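Local coordinates for Alpha/beta hydrolase fold protein (Nakamurella multipartita, PDB 4Y7D) that is probably a hydrolase of the alpha/beta hydrolase fold, whose substrate and reaction are not established, at residues A[16-21]-A[93-98]; A[35-40]-A[87-92]; A[173-178]-A[188-193]; A[200-205]-A[281-286]. All blocks are in the same frame, centred on the assembly; numbering follows the deposited sequence.

Interaction 1: A[16-21]-A[93-98]; sequences QTVSTA and FDALGL
T20 and A95 bring the two backbones nearest, their CA atoms 5.7 Å apart, where edge strand 16-20 passes the C-terminal end of helix 82-95. The helix finishes at this point: G97 takes a positive phi of 66°, and the bonds L98 N to F93 O (2.9 Å) and G97 N to D94 O (3.0 Å) turn back into the last turn, which defines a Schellman motif. No hydrogen bond crosses between the segments, and the contact is a small apolar one at the surface, burying 131 Å² in all.

The methyl of A95 is its centre. V18 CG1 lies 3.6 Å from A95 CB, the closest approach between the segments; with CG1 anti to the backbone N (chi1 179°), this branch of the valine is the one that reaches the helix. T20 CG2 touches the same methyl more loosely, at 4.2 Å from A95 CB, while the backbone oxygen of S19 stands 4.1 Å from it. The hydroxyl of T20 is engaged elsewhere, with R22 N and G23 O, where the chain turns into strand 23-31. D94 forms a salt bridge with R123.

The strand belongs to an N-terminal antiparallel hairpin, 16-20 paired with 23-31, at one edge of the central sheet, and its packing against a flanking helix fits the layered architecture of the alpha/beta hydrolase fold.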
# COMPACT_ATOMS: atom_id res chain seq x y z
N GLN A 16 -12.25 7.54 -12.05
CA GLN A 16 -13.52 7.04 -12.56
C GLN A 16 -14.30 6.45 -11.42
O GLN A 16 -13.70 5.78 -10.59
CB GLN A 16 -13.28 5.92 -13.57
CG GLN A 16 -12.40 6.36 -14.72
CD GLN A 16 -12.44 5.43 -15.91
OE1 GLN A 16 -13.53 5.00 -16.33
NE2 GLN A 16 -11.27 5.16 -16.51
N THR A 17 -15.62 6.65 -11.40
CA THR A 17 -16.45 5.99 -10.43
C THR A 17 -17.02 4.74 -11.09
O THR A 17 -17.59 4.83 -12.21
CB THR A 17 -17.58 6.90 -9.98
OG1 THR A 17 -17.00 8.08 -9.41
CG2 THR A 17 -18.50 6.18 -9.00
N VAL A 18 -16.85 3.60 -10.47
CA VAL A 18 -17.41 2.37 -10.99
C VAL A 18 -18.53 1.93 -10.09
O VAL A 18 -18.30 1.66 -8.90
CB VAL A 18 -16.35 1.27 -11.09
CG1 VAL A 18 -16.97 -0.03 -11.62
CG2 VAL A 18 -15.23 1.71 -12.00
N SER A 19 -19.73 1.79 -10.66
CA SER A 19 -20.87 1.32 -9.87
C SER A 19 -20.90 -0.19 -9.85
O SER A 19 -21.23 -0.84 -10.85
CB SER A 19 -22.22 1.77 -10.38
OG SER A 19 -22.31 3.16 -10.36
N THR A 20 -20.64 -0.74 -8.69
CA THR A 20 -20.60 -2.20 -8.50
C THR A 20 -21.84 -2.66 -7.72
O THR A 20 -22.55 -1.87 -7.11
CB THR A 20 -19.34 -2.69 -7.74
OG1 THR A 20 -19.55 -2.61 -6.32
CG2 THR A 20 -18.09 -1.90 -8.13
N ALA A 21 -22.02 -3.96 -7.67
CA ALA A 21 -23.14 -4.54 -6.94
C ALA A 21 -22.98 -4.28 -5.45
O ALA A 21 -23.99 -4.33 -4.75
CB ALA A 21 -23.25 -6.05 -7.21
N PHE A 93 -14.17 -6.17 -9.99
CA PHE A 93 -13.70 -7.02 -11.08
C PHE A 93 -14.92 -7.42 -11.92
O PHE A 93 -14.90 -7.38 -13.14
CB PHE A 93 -13.05 -8.29 -10.50
CG PHE A 93 -11.66 -8.08 -9.87
CD1 PHE A 93 -11.04 -6.84 -9.78
CD2 PHE A 93 -10.97 -9.19 -9.36
CE1 PHE A 93 -9.79 -6.71 -9.17
CE2 PHE A 93 -9.73 -9.09 -8.77
CZ PHE A 93 -9.13 -7.83 -8.65
N ASP A 94 -16.02 -7.79 -11.26
CA ASP A 94 -17.25 -8.12 -12.00
C ASP A 94 -17.69 -6.93 -12.90
O ASP A 94 -18.05 -7.11 -14.08
CB ASP A 94 -18.43 -8.43 -11.07
CG ASP A 94 -18.30 -9.74 -10.32
OD1 ASP A 94 -17.41 -10.54 -10.62
OD2 ASP A 94 -19.14 -9.96 -9.41
N ALA A 95 -17.65 -5.72 -12.33
CA ALA A 95 -18.04 -4.52 -13.05
C ALA A 95 -17.11 -4.13 -14.21
O ALA A 95 -17.51 -3.39 -15.11
CB ALA A 95 -18.25 -3.33 -12.10
N LEU A 96 -15.87 -4.63 -14.18
CA LEU A 96 -14.93 -4.50 -15.28
C LEU A 96 -14.93 -5.69 -16.19
O LEU A 96 -14.17 -5.69 -17.12
CB LEU A 96 -13.51 -4.26 -14.77
CG LEU A 96 -13.37 -3.05 -13.82
CD1 LEU A 96 -11.96 -3.00 -13.24
CD2 LEU A 96 -13.72 -1.77 -14.54
N GLY A 97 -15.80 -6.68 -15.97
CA GLY A 97 -15.83 -7.89 -16.80
C GLY A 97 -14.59 -8.73 -16.69
O GLY A 97 -14.20 -9.42 -17.65
N LEU A 98 -13.94 -8.67 -15.54
CA LEU A 98 -12.62 -9.24 -15.31
C LEU A 98 -12.70 -10.49 -14.45
O LEU A 98 -13.24 -10.45 -13.34
CB LEU A 98 -11.74 -8.16 -14.65
CG LEU A 98 -10.30 -8.47 -14.43
CD1 LEU A 98 -9.60 -8.71 -15.73
CD2 LEU A 98 -9.68 -7.30 -13.68

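Interaction 2: A[35-40]-A[87-92]; sequences PVLVVH and ELYAAL
L37 CD2 sits against the root of the Y89 side chain, 3.8 Å from Y89 CG and 3.9 Å from Y89 CB, with the two side chains crossing at about a right angle. At the hydroxyl end of the same side chain, V39 CG1 lies 3.6 Å from Y89 OH and 4.1 Å from Y89 CZ. L37 and V39, two residues apart on strand 35-39, thus hold the tyrosine near its base and near its hydroxyl, and both methyls approach the ring obliquely. A looser third contact, L37 CD1 to L92 CD2 at 4.5 Å, extends the packing one turn along the helix.

With CG anti to the carbonyl carbon (chi1 -54°), the Y89 ring projects from the helix toward the strand. The segment axes are 11.3 Å apart and run roughly antiparallel (149°), a gap bridged by side chains without any hydrogen bond. Further out, L116 of helix 110-119 touches both L37 and Y89, and V66 of the neighbouring strand 62-66 touches L37 and L92. The hydroxyl of Y89 is hydrogen-bonded to S112 OG.

With all four touching residues buried, the contact joins a central strand of the sheet to a covering helix through apolar surfaces. Replacing Y89 by alanine is likely to open a gap beside L37 and V39 and leave S112 without this hydroxyl partner. Chemically, the tyrosine combines an apolar ring for the strand with a buried polar end that S112 satisfies.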
# COMPACT_ATOMS: atom_id res chain seq x y z
N PRO A 35 -3.57 -7.32 -15.80
CA PRO A 35 -4.05 -6.39 -14.77
C PRO A 35 -3.63 -6.71 -13.37
O PRO A 35 -3.55 -7.88 -12.97
CB PRO A 35 -5.58 -6.46 -14.92
CG PRO A 35 -5.81 -7.86 -15.37
CD PRO A 35 -4.66 -8.20 -16.30
N VAL A 36 -3.42 -5.64 -12.59
CA VAL A 36 -3.11 -5.72 -11.16
C VAL A 36 -3.95 -4.73 -10.38
O VAL A 36 -3.95 -3.54 -10.69
CB VAL A 36 -1.63 -5.36 -10.94
CG1 VAL A 36 -1.26 -5.50 -9.47
CG2 VAL A 36 -0.76 -6.21 -11.84
N LEU A 37 -4.65 -5.24 -9.38
CA LEU A 37 -5.36 -4.40 -8.43
C LEU A 37 -4.34 -3.90 -7.41
O LEU A 37 -3.61 -4.69 -6.84
CB LEU A 37 -6.44 -5.17 -7.71
CG LEU A 37 -7.16 -4.47 -6.55
CD1 LEU A 37 -8.09 -3.39 -7.11
CD2 LEU A 37 -7.84 -5.49 -5.68
N VAL A 38 -4.23 -2.59 -7.27
CA VAL A 38 -3.22 -1.93 -6.41
C VAL A 38 -3.98 -1.30 -5.23
O VAL A 38 -4.89 -0.48 -5.45
CB VAL A 38 -2.49 -0.85 -7.20
CG1 VAL A 38 -1.43 -0.18 -6.35
CG2 VAL A 38 -1.82 -1.48 -8.39
N VAL A 39 -3.59 -1.69 -4.02
CA VAL A 39 -4.36 -1.39 -2.81
C VAL A 39 -3.51 -0.61 -1.80
O VAL A 39 -2.54 -1.11 -1.21
CB VAL A 39 -4.86 -2.70 -2.18
CG1 VAL A 39 -5.82 -2.38 -1.05
CG2 VAL A 39 -5.49 -3.64 -3.23
N HIS A 40 -3.87 0.65 -1.64
CA HIS A 40 -3.14 1.59 -0.79
C HIS A 40 -3.28 1.31 0.72
O HIS A 40 -4.22 0.65 1.21
CB HIS A 40 -3.57 3.06 -1.13
CG HIS A 40 -4.95 3.39 -0.71
ND1 HIS A 40 -5.30 3.62 0.60
CD2 HIS A 40 -6.08 3.59 -1.44
CE1 HIS A 40 -6.58 3.91 0.67
NE2 HIS A 40 -7.08 3.90 -0.54
N GLU A 87 -14.92 -7.96 -0.74
CA GLU A 87 -16.15 -8.17 -1.50
C GLU A 87 -16.35 -7.09 -2.53
O GLU A 87 -16.76 -7.37 -3.67
CB GLU A 87 -17.37 -8.27 -0.59
CG GLU A 87 -18.55 -8.99 -1.24
CD GLU A 87 -18.26 -10.47 -1.57
OE1 GLU A 87 -17.52 -11.14 -0.83
OE2 GLU A 87 -18.84 -10.97 -2.55
N LEU A 88 -15.98 -5.86 -2.18
CA LEU A 88 -16.05 -4.75 -3.12
C LEU A 88 -15.09 -4.92 -4.24
O LEU A 88 -15.44 -4.67 -5.38
CB LEU A 88 -15.75 -3.42 -2.39
CG LEU A 88 -15.83 -2.12 -3.19
CD1 LEU A 88 -17.22 -1.86 -3.74
CD2 LEU A 88 -15.38 -0.93 -2.36
N TYR A 89 -13.87 -5.38 -3.96
CA TYR A 89 -12.90 -5.56 -5.03
C TYR A 89 -13.37 -6.62 -6.03
O TYR A 89 -13.21 -6.49 -7.26
CB TYR A 89 -11.50 -6.02 -4.50
CG TYR A 89 -10.90 -5.13 -3.42
CD1 TYR A 89 -11.21 -3.77 -3.36
CD2 TYR A 89 -10.00 -5.66 -2.51
CE1 TYR A 89 -10.65 -2.95 -2.39
CE2 TYR A 89 -9.46 -4.85 -1.50
CZ TYR A 89 -9.79 -3.52 -1.45
OH TYR A 89 -9.32 -2.73 -0.46
N ALA A 90 -13.94 -7.69 -5.52
CA ALA A 90 -14.46 -8.77 -6.43
C ALA A 90 -15.62 -8.21 -7.23
O ALA A 90 -15.76 -8.52 -8.42
CB ALA A 90 -14.91 -9.99 -5.61
N ALA A 91 -16.46 -7.40 -6.60
CA ALA A 91 -17.56 -6.74 -7.32
C ALA A 91 -17.06 -5.72 -8.35
O ALA A 91 -17.65 -5.57 -9.43
CB ALA A 91 -18.52 -6.10 -6.32
N LEU A 92 -15.95 -5.05 -8.06
CA LEU A 92 -15.29 -4.19 -9.01
C LEU A 92 -14.79 -5.01 -10.23
O LEU A 92 -15.00 -4.63 -11.37
CB LEU A 92 -14.13 -3.48 -8.33
CG LEU A 92 -13.24 -2.63 -9.23
CD1 LEU A 92 -13.95 -1.57 -10.06
CD2 LEU A 92 -12.15 -2.01 -8.37

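Interaction 3: A[173-178]-A[188-193]; sequences ATIAAE and ERVAQI. With NA (sodium ion), chain D.
I175 lies across the facing side of helix 183-194 and meets three residues there: R189 with CG2, I193 with the CG1-CD1 arm, V190 with CB. Its chi1 of -65° sets CG1 anti to the carbonyl carbon, which leaves CG2 anti to the backbone N, facing R189; CG2 rests 4.0 Å from R189 CG, and these two side chains cross at about a right angle. Its delta methyl meets I193 tip to tip, I175 CD1 to I193 CD1 being 3.8 Å. V190 adds a looser touch, its CG2 4.4 Å from I175 CB. The segment axes are 10.0 Å apart at 135°, and no hydrogen bond links them.

R189 contributes only its aliphatic part to the isoleucine. Its chain bends at chi2 and chi3, carrying the guanidinium away to Q192, where R189 NH2 donates to Q192 OE1 over 2.9 Å, with OE1 tilted out of the guanidinium plane; NH1 is bonded to the backbone oxygen of A275. I193 and T174 also touch T203 of helix 197-209, which extends the packing to a third helix. A valine in place of I175 has no delta methyl, which would probably open a gap at the tip of I193 and let that side chain shift.

One residue on, at the C-terminal end of helix 167-177, the backbone oxygen of A176 binds a sodium ion (2.3 Å from A176 O), together with four waters and G179 O. The chemistry is thus divided: apolar branches fill the space between the helices, the arginine's charged end is gripped by amide and carbonyl oxygens, and the cation is held by a main-chain carbonyl near a helix end, where the helix dipole would be expected to favour it.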
# COMPACT_ATOMS: atom_id res chain seq x y z
N ALA A 173 12.85 13.50 6.58
CA ALA A 173 11.87 13.33 7.62
C ALA A 173 11.10 12.04 7.47
O ALA A 173 10.84 11.34 8.46
CB ALA A 173 10.91 14.51 7.61
N THR A 174 10.77 11.70 6.23
CA THR A 174 9.99 10.50 5.94
C THR A 174 10.82 9.22 6.19
O THR A 174 10.36 8.28 6.84
CB THR A 174 9.46 10.54 4.48
OG1 THR A 174 8.67 11.74 4.29
CG2 THR A 174 8.62 9.30 4.20
N ILE A 175 12.06 9.19 5.70
CA ILE A 175 12.93 8.01 5.93
C ILE A 175 13.16 7.79 7.43
O ILE A 175 13.05 6.66 7.94
CB ILE A 175 14.24 8.12 5.15
CG1 ILE A 175 13.95 8.09 3.65
CG2 ILE A 175 15.25 7.01 5.54
CD1 ILE A 175 13.00 7.00 3.19
N ALA A 176 13.41 8.87 8.16
CA ALA A 176 13.55 8.75 9.62
C ALA A 176 12.27 8.27 10.31
O ALA A 176 12.35 7.43 11.20
CB ALA A 176 14.04 10.05 10.25
N ALA A 177 11.11 8.77 9.91
CA ALA A 177 9.87 8.37 10.53
C ALA A 177 9.53 6.92 10.25
O ALA A 177 8.80 6.31 11.03
CB ALA A 177 8.72 9.25 10.03
N GLU A 178 9.95 6.39 9.11
CA GLU A 178 9.45 5.09 8.66
C GLU A 178 10.38 3.93 8.92
O GLU A 178 10.11 2.79 8.47
CB GLU A 178 9.06 5.18 7.18
CG GLU A 178 7.89 6.12 6.96
CD GLU A 178 6.66 5.64 7.70
OE1 GLU A 178 6.22 4.51 7.45
OE2 GLU A 178 6.10 6.43 8.49
N GLU A 188 22.43 8.31 4.45
CA GLU A 188 22.88 7.50 3.31
C GLU A 188 21.71 7.17 2.37
O GLU A 188 21.85 7.23 1.15
CB GLU A 188 23.57 6.23 3.81
CG GLU A 188 24.19 5.37 2.71
CD GLU A 188 25.07 4.23 3.26
OE1 GLU A 188 26.13 4.50 3.85
OE2 GLU A 188 24.70 3.06 3.11
N ARG A 189 20.55 6.83 2.96
CA ARG A 189 19.35 6.50 2.20
C ARG A 189 18.82 7.72 1.49
O ARG A 189 18.49 7.66 0.33
CB ARG A 189 18.28 5.86 3.10
CG ARG A 189 17.06 5.39 2.30
CD ARG A 189 17.30 4.13 1.43
NE ARG A 189 17.44 2.99 2.33
CZ ARG A 189 18.59 2.49 2.74
NH1 ARG A 189 18.57 1.54 3.64
NH2 ARG A 189 19.75 2.91 2.24
N VAL A 190 18.83 8.87 2.18
CA VAL A 190 18.38 10.12 1.61
C VAL A 190 19.22 10.48 0.37
O VAL A 190 18.66 10.87 -0.66
CB VAL A 190 18.36 11.24 2.69
CG1 VAL A 190 18.15 12.61 2.05
CG2 VAL A 190 17.32 10.96 3.75
N ALA A 191 20.53 10.34 0.46
CA ALA A 191 21.41 10.70 -0.67
C ALA A 191 21.14 9.82 -1.90
O ALA A 191 21.08 10.31 -3.02
CB ALA A 191 22.87 10.63 -0.26
N GLN A 192 20.89 8.52 -1.65
CA GLN A 192 20.47 7.60 -2.70
C GLN A 192 19.17 8.06 -3.39
O GLN A 192 19.07 8.07 -4.61
CB GLN A 192 20.26 6.20 -2.10
CG GLN A 192 21.59 5.55 -1.72
CD GLN A 192 21.41 4.42 -0.74
OE1 GLN A 192 20.27 4.06 -0.37
NE2 GLN A 192 22.52 3.87 -0.27
N ILE A 193 18.20 8.47 -2.59
CA ILE A 193 16.93 8.87 -3.09
C ILE A 193 17.04 10.16 -3.89
O ILE A 193 16.45 10.27 -4.95
CB ILE A 193 15.94 9.02 -1.93
CG1 ILE A 193 15.64 7.64 -1.36
CG2 ILE A 193 14.65 9.73 -2.40
CD1 ILE A 193 14.81 7.65 -0.09
NA NA D . 13.29 6.48 13.10
O HOH W 1 10.73 5.76 13.63
O HOH W 2 14.27 5.66 15.18
O HOH W 3 15.55 6.82 11.94
O HOH W 4 13.61 8.76 13.91

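Interaction 4: A[200-205]-A[281-286]; sequences ERFTLE and FWVHPD
F202 leaves its helix with the bond to CB directed toward segment 281-286, and its ring lies against one face of the W282 indole. At its root, F202 CG is 3.9 Å from W282 CB, and CD2 and CE2 lie over that same methylene, which sits 3.6 Å from the ring centroid and only 9° off the normal, a CH-pi contact on the phenyl face. F202 CD2 also has V283 CG1 at 4.0 Å, approaching obliquely. On the other rim, CD1 and CE1 face W282 CG, with CE1 at 3.5 Å. The tip goes deepest: CZ stands 3.3 Å from W282 CD2, where the two indole rings fuse. The phenyl and the five-membered ring form an offset stack, centroids 4.0 Å apart and planes at 14°.

This pair joins helix 197-209, one of the helices inserted between strands 124-130 and 242-247 of the alpha/beta hydrolase core, to the short helix after the last strand, 269-273. F281 CD2 covers the opposite face of the indole, and W282 NE1 is hydrogen-bonded to the backbone oxygen of M52, which would limit rotation of the indole. Beside the stack, V283 CG1 packs 3.4 Å from T203 OG1, a hydroxyl already bonded to the backbone oxygen of K199.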
# COMPACT_ATOMS: atom_id res chain seq x y z
N GLU A 200 12.82 9.67 -5.51
CA GLU A 200 12.49 10.97 -4.90
C GLU A 200 11.00 11.24 -5.07
O GLU A 200 10.30 11.59 -4.11
CB GLU A 200 13.30 12.11 -5.54
CG GLU A 200 12.99 13.49 -4.95
CD GLU A 200 13.82 14.59 -5.53
OE1 GLU A 200 14.83 14.34 -6.26
OE2 GLU A 200 13.49 15.76 -5.23
N ARG A 201 10.52 11.09 -6.29
CA ARG A 201 9.12 11.34 -6.58
C ARG A 201 8.22 10.44 -5.75
O ARG A 201 7.23 10.92 -5.16
CB ARG A 201 8.83 11.16 -8.07
CG ARG A 201 7.35 11.28 -8.39
CD ARG A 201 7.05 11.23 -9.89
NE ARG A 201 7.76 10.13 -10.55
CZ ARG A 201 7.68 9.88 -11.85
NH1 ARG A 201 8.37 8.88 -12.35
NH2 ARG A 201 6.90 10.61 -12.64
N PHE A 202 8.55 9.14 -5.68
CA PHE A 202 7.75 8.21 -4.88
C PHE A 202 7.67 8.67 -3.44
O PHE A 202 6.56 8.70 -2.83
CB PHE A 202 8.31 6.77 -4.91
CG PHE A 202 7.57 5.82 -4.04
CD1 PHE A 202 6.46 5.12 -4.53
CD2 PHE A 202 7.95 5.60 -2.73
CE1 PHE A 202 5.74 4.26 -3.73
CE2 PHE A 202 7.22 4.74 -1.91
CZ PHE A 202 6.11 4.06 -2.41
N THR A 203 8.83 9.02 -2.86
CA THR A 203 8.88 9.37 -1.46
C THR A 203 8.04 10.62 -1.13
O THR A 203 7.35 10.67 -0.12
CB THR A 203 10.34 9.53 -0.97
OG1 THR A 203 11.08 8.35 -1.29
CG2 THR A 203 10.39 9.76 0.55
N LEU A 204 8.16 11.64 -1.98
CA LEU A 204 7.42 12.88 -1.79
C LEU A 204 5.92 12.65 -1.90
O LEU A 204 5.13 13.16 -1.04
CB LEU A 204 7.90 13.92 -2.81
CG LEU A 204 9.36 14.35 -2.71
CD1 LEU A 204 9.73 15.22 -3.91
CD2 LEU A 204 9.64 15.09 -1.42
N GLU A 205 5.51 11.85 -2.88
CA GLU A 205 4.08 11.57 -3.04
C GLU A 205 3.50 10.83 -1.83
O GLU A 205 2.42 11.18 -1.36
CB GLU A 205 3.83 10.85 -4.34
CG GLU A 205 4.02 11.83 -5.49
CD GLU A 205 3.82 11.25 -6.88
OE1 GLU A 205 3.50 10.07 -6.97
OE2 GLU A 205 4.03 12.01 -7.87
N PHE A 281 10.59 -1.31 -0.52
CA PHE A 281 10.32 -2.01 -1.79
C PHE A 281 10.50 -1.02 -2.96
O PHE A 281 10.83 -1.46 -4.04
CB PHE A 281 8.92 -2.61 -1.73
CG PHE A 281 8.43 -3.27 -2.99
CD1 PHE A 281 8.94 -4.46 -3.42
CD2 PHE A 281 7.39 -2.70 -3.74
CE1 PHE A 281 8.42 -5.09 -4.53
CE2 PHE A 281 6.91 -3.31 -4.88
CZ PHE A 281 7.41 -4.52 -5.26
N TRP A 282 10.27 0.28 -2.73
CA TRP A 282 10.46 1.30 -3.73
C TRP A 282 11.75 2.08 -3.62
O TRP A 282 12.25 2.53 -4.66
CB TRP A 282 9.29 2.29 -3.77
CG TRP A 282 8.00 1.64 -4.22
CD1 TRP A 282 7.50 1.54 -5.51
CD2 TRP A 282 7.03 1.00 -3.38
NE1 TRP A 282 6.30 0.90 -5.51
CE2 TRP A 282 5.97 0.55 -4.23
CE3 TRP A 282 6.93 0.77 -2.00
CZ2 TRP A 282 4.90 -0.14 -3.75
CZ3 TRP A 282 5.83 0.08 -1.52
CH2 TRP A 282 4.82 -0.35 -2.40
N VAL A 283 12.29 2.25 -2.43
CA VAL A 283 13.43 3.16 -2.26
C VAL A 283 14.74 2.53 -1.76
O VAL A 283 15.76 3.22 -1.73
CB VAL A 283 13.06 4.39 -1.39
CG1 VAL A 283 11.80 5.05 -1.94
CG2 VAL A 283 12.97 4.05 0.10
N HIS A 284 14.74 1.26 -1.39
CA HIS A 284 15.96 0.61 -0.84
C HIS A 284 16.93 0.41 -2.00
O HIS A 284 16.49 0.15 -3.14
CB HIS A 284 15.56 -0.70 -0.17
CG HIS A 284 16.68 -1.41 0.51
ND1 HIS A 284 17.62 -2.15 -0.19
CD2 HIS A 284 17.05 -1.50 1.81
CE1 HIS A 284 18.51 -2.65 0.64
NE2 HIS A 284 18.18 -2.28 1.86
N PRO A 285 18.24 0.51 -1.75
CA PRO A 285 19.19 0.42 -2.88
C PRO A 285 19.22 -0.92 -3.60
O PRO A 285 19.66 -0.97 -4.70
CB PRO A 285 20.56 0.69 -2.23
CG PRO A 285 20.33 0.48 -0.75
CD PRO A 285 18.92 0.93 -0.52
N ASP A 286 18.76 -1.99 -2.96
CA ASP A 286 18.69 -3.33 -3.57
C ASP A 286 17.27 -3.75 -3.94
O ASP A 286 17.00 -4.97 -4.13
CB ASP A 286 19.29 -4.34 -2.58
CG ASP A 286 20.71 -3.96 -2.17
OD1 ASP A 286 21.45 -3.39 -2.98
OD2 ASP A 286 21.06 -4.17 -1.02

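Interactions 1 and 2 share helix 82-95 and reach the same eight-stranded sheet, one at its edge strand 16-20, the other at central strand 35-39; their centres are 9 Å apart, and T20 touches L88, A91 and L92 directly. Along the chain, 35-40 and 87-92 both fall between the segments of interaction 1. Interaction 3 pairs helices 167-177 and 183-194, and interaction 4 pairs the next helix, 197-209, with 280-283; their centres are also 9 Å apart, and I193 packs on E200 and R189 on P285. The two pairs lie on opposite sides of the chain's centre, interactions 1 and 3 being about 38 Å apart between centres. One pair thus fastens a covering helix to the sheet, while the other ties inserted helices together and to the C-terminal region.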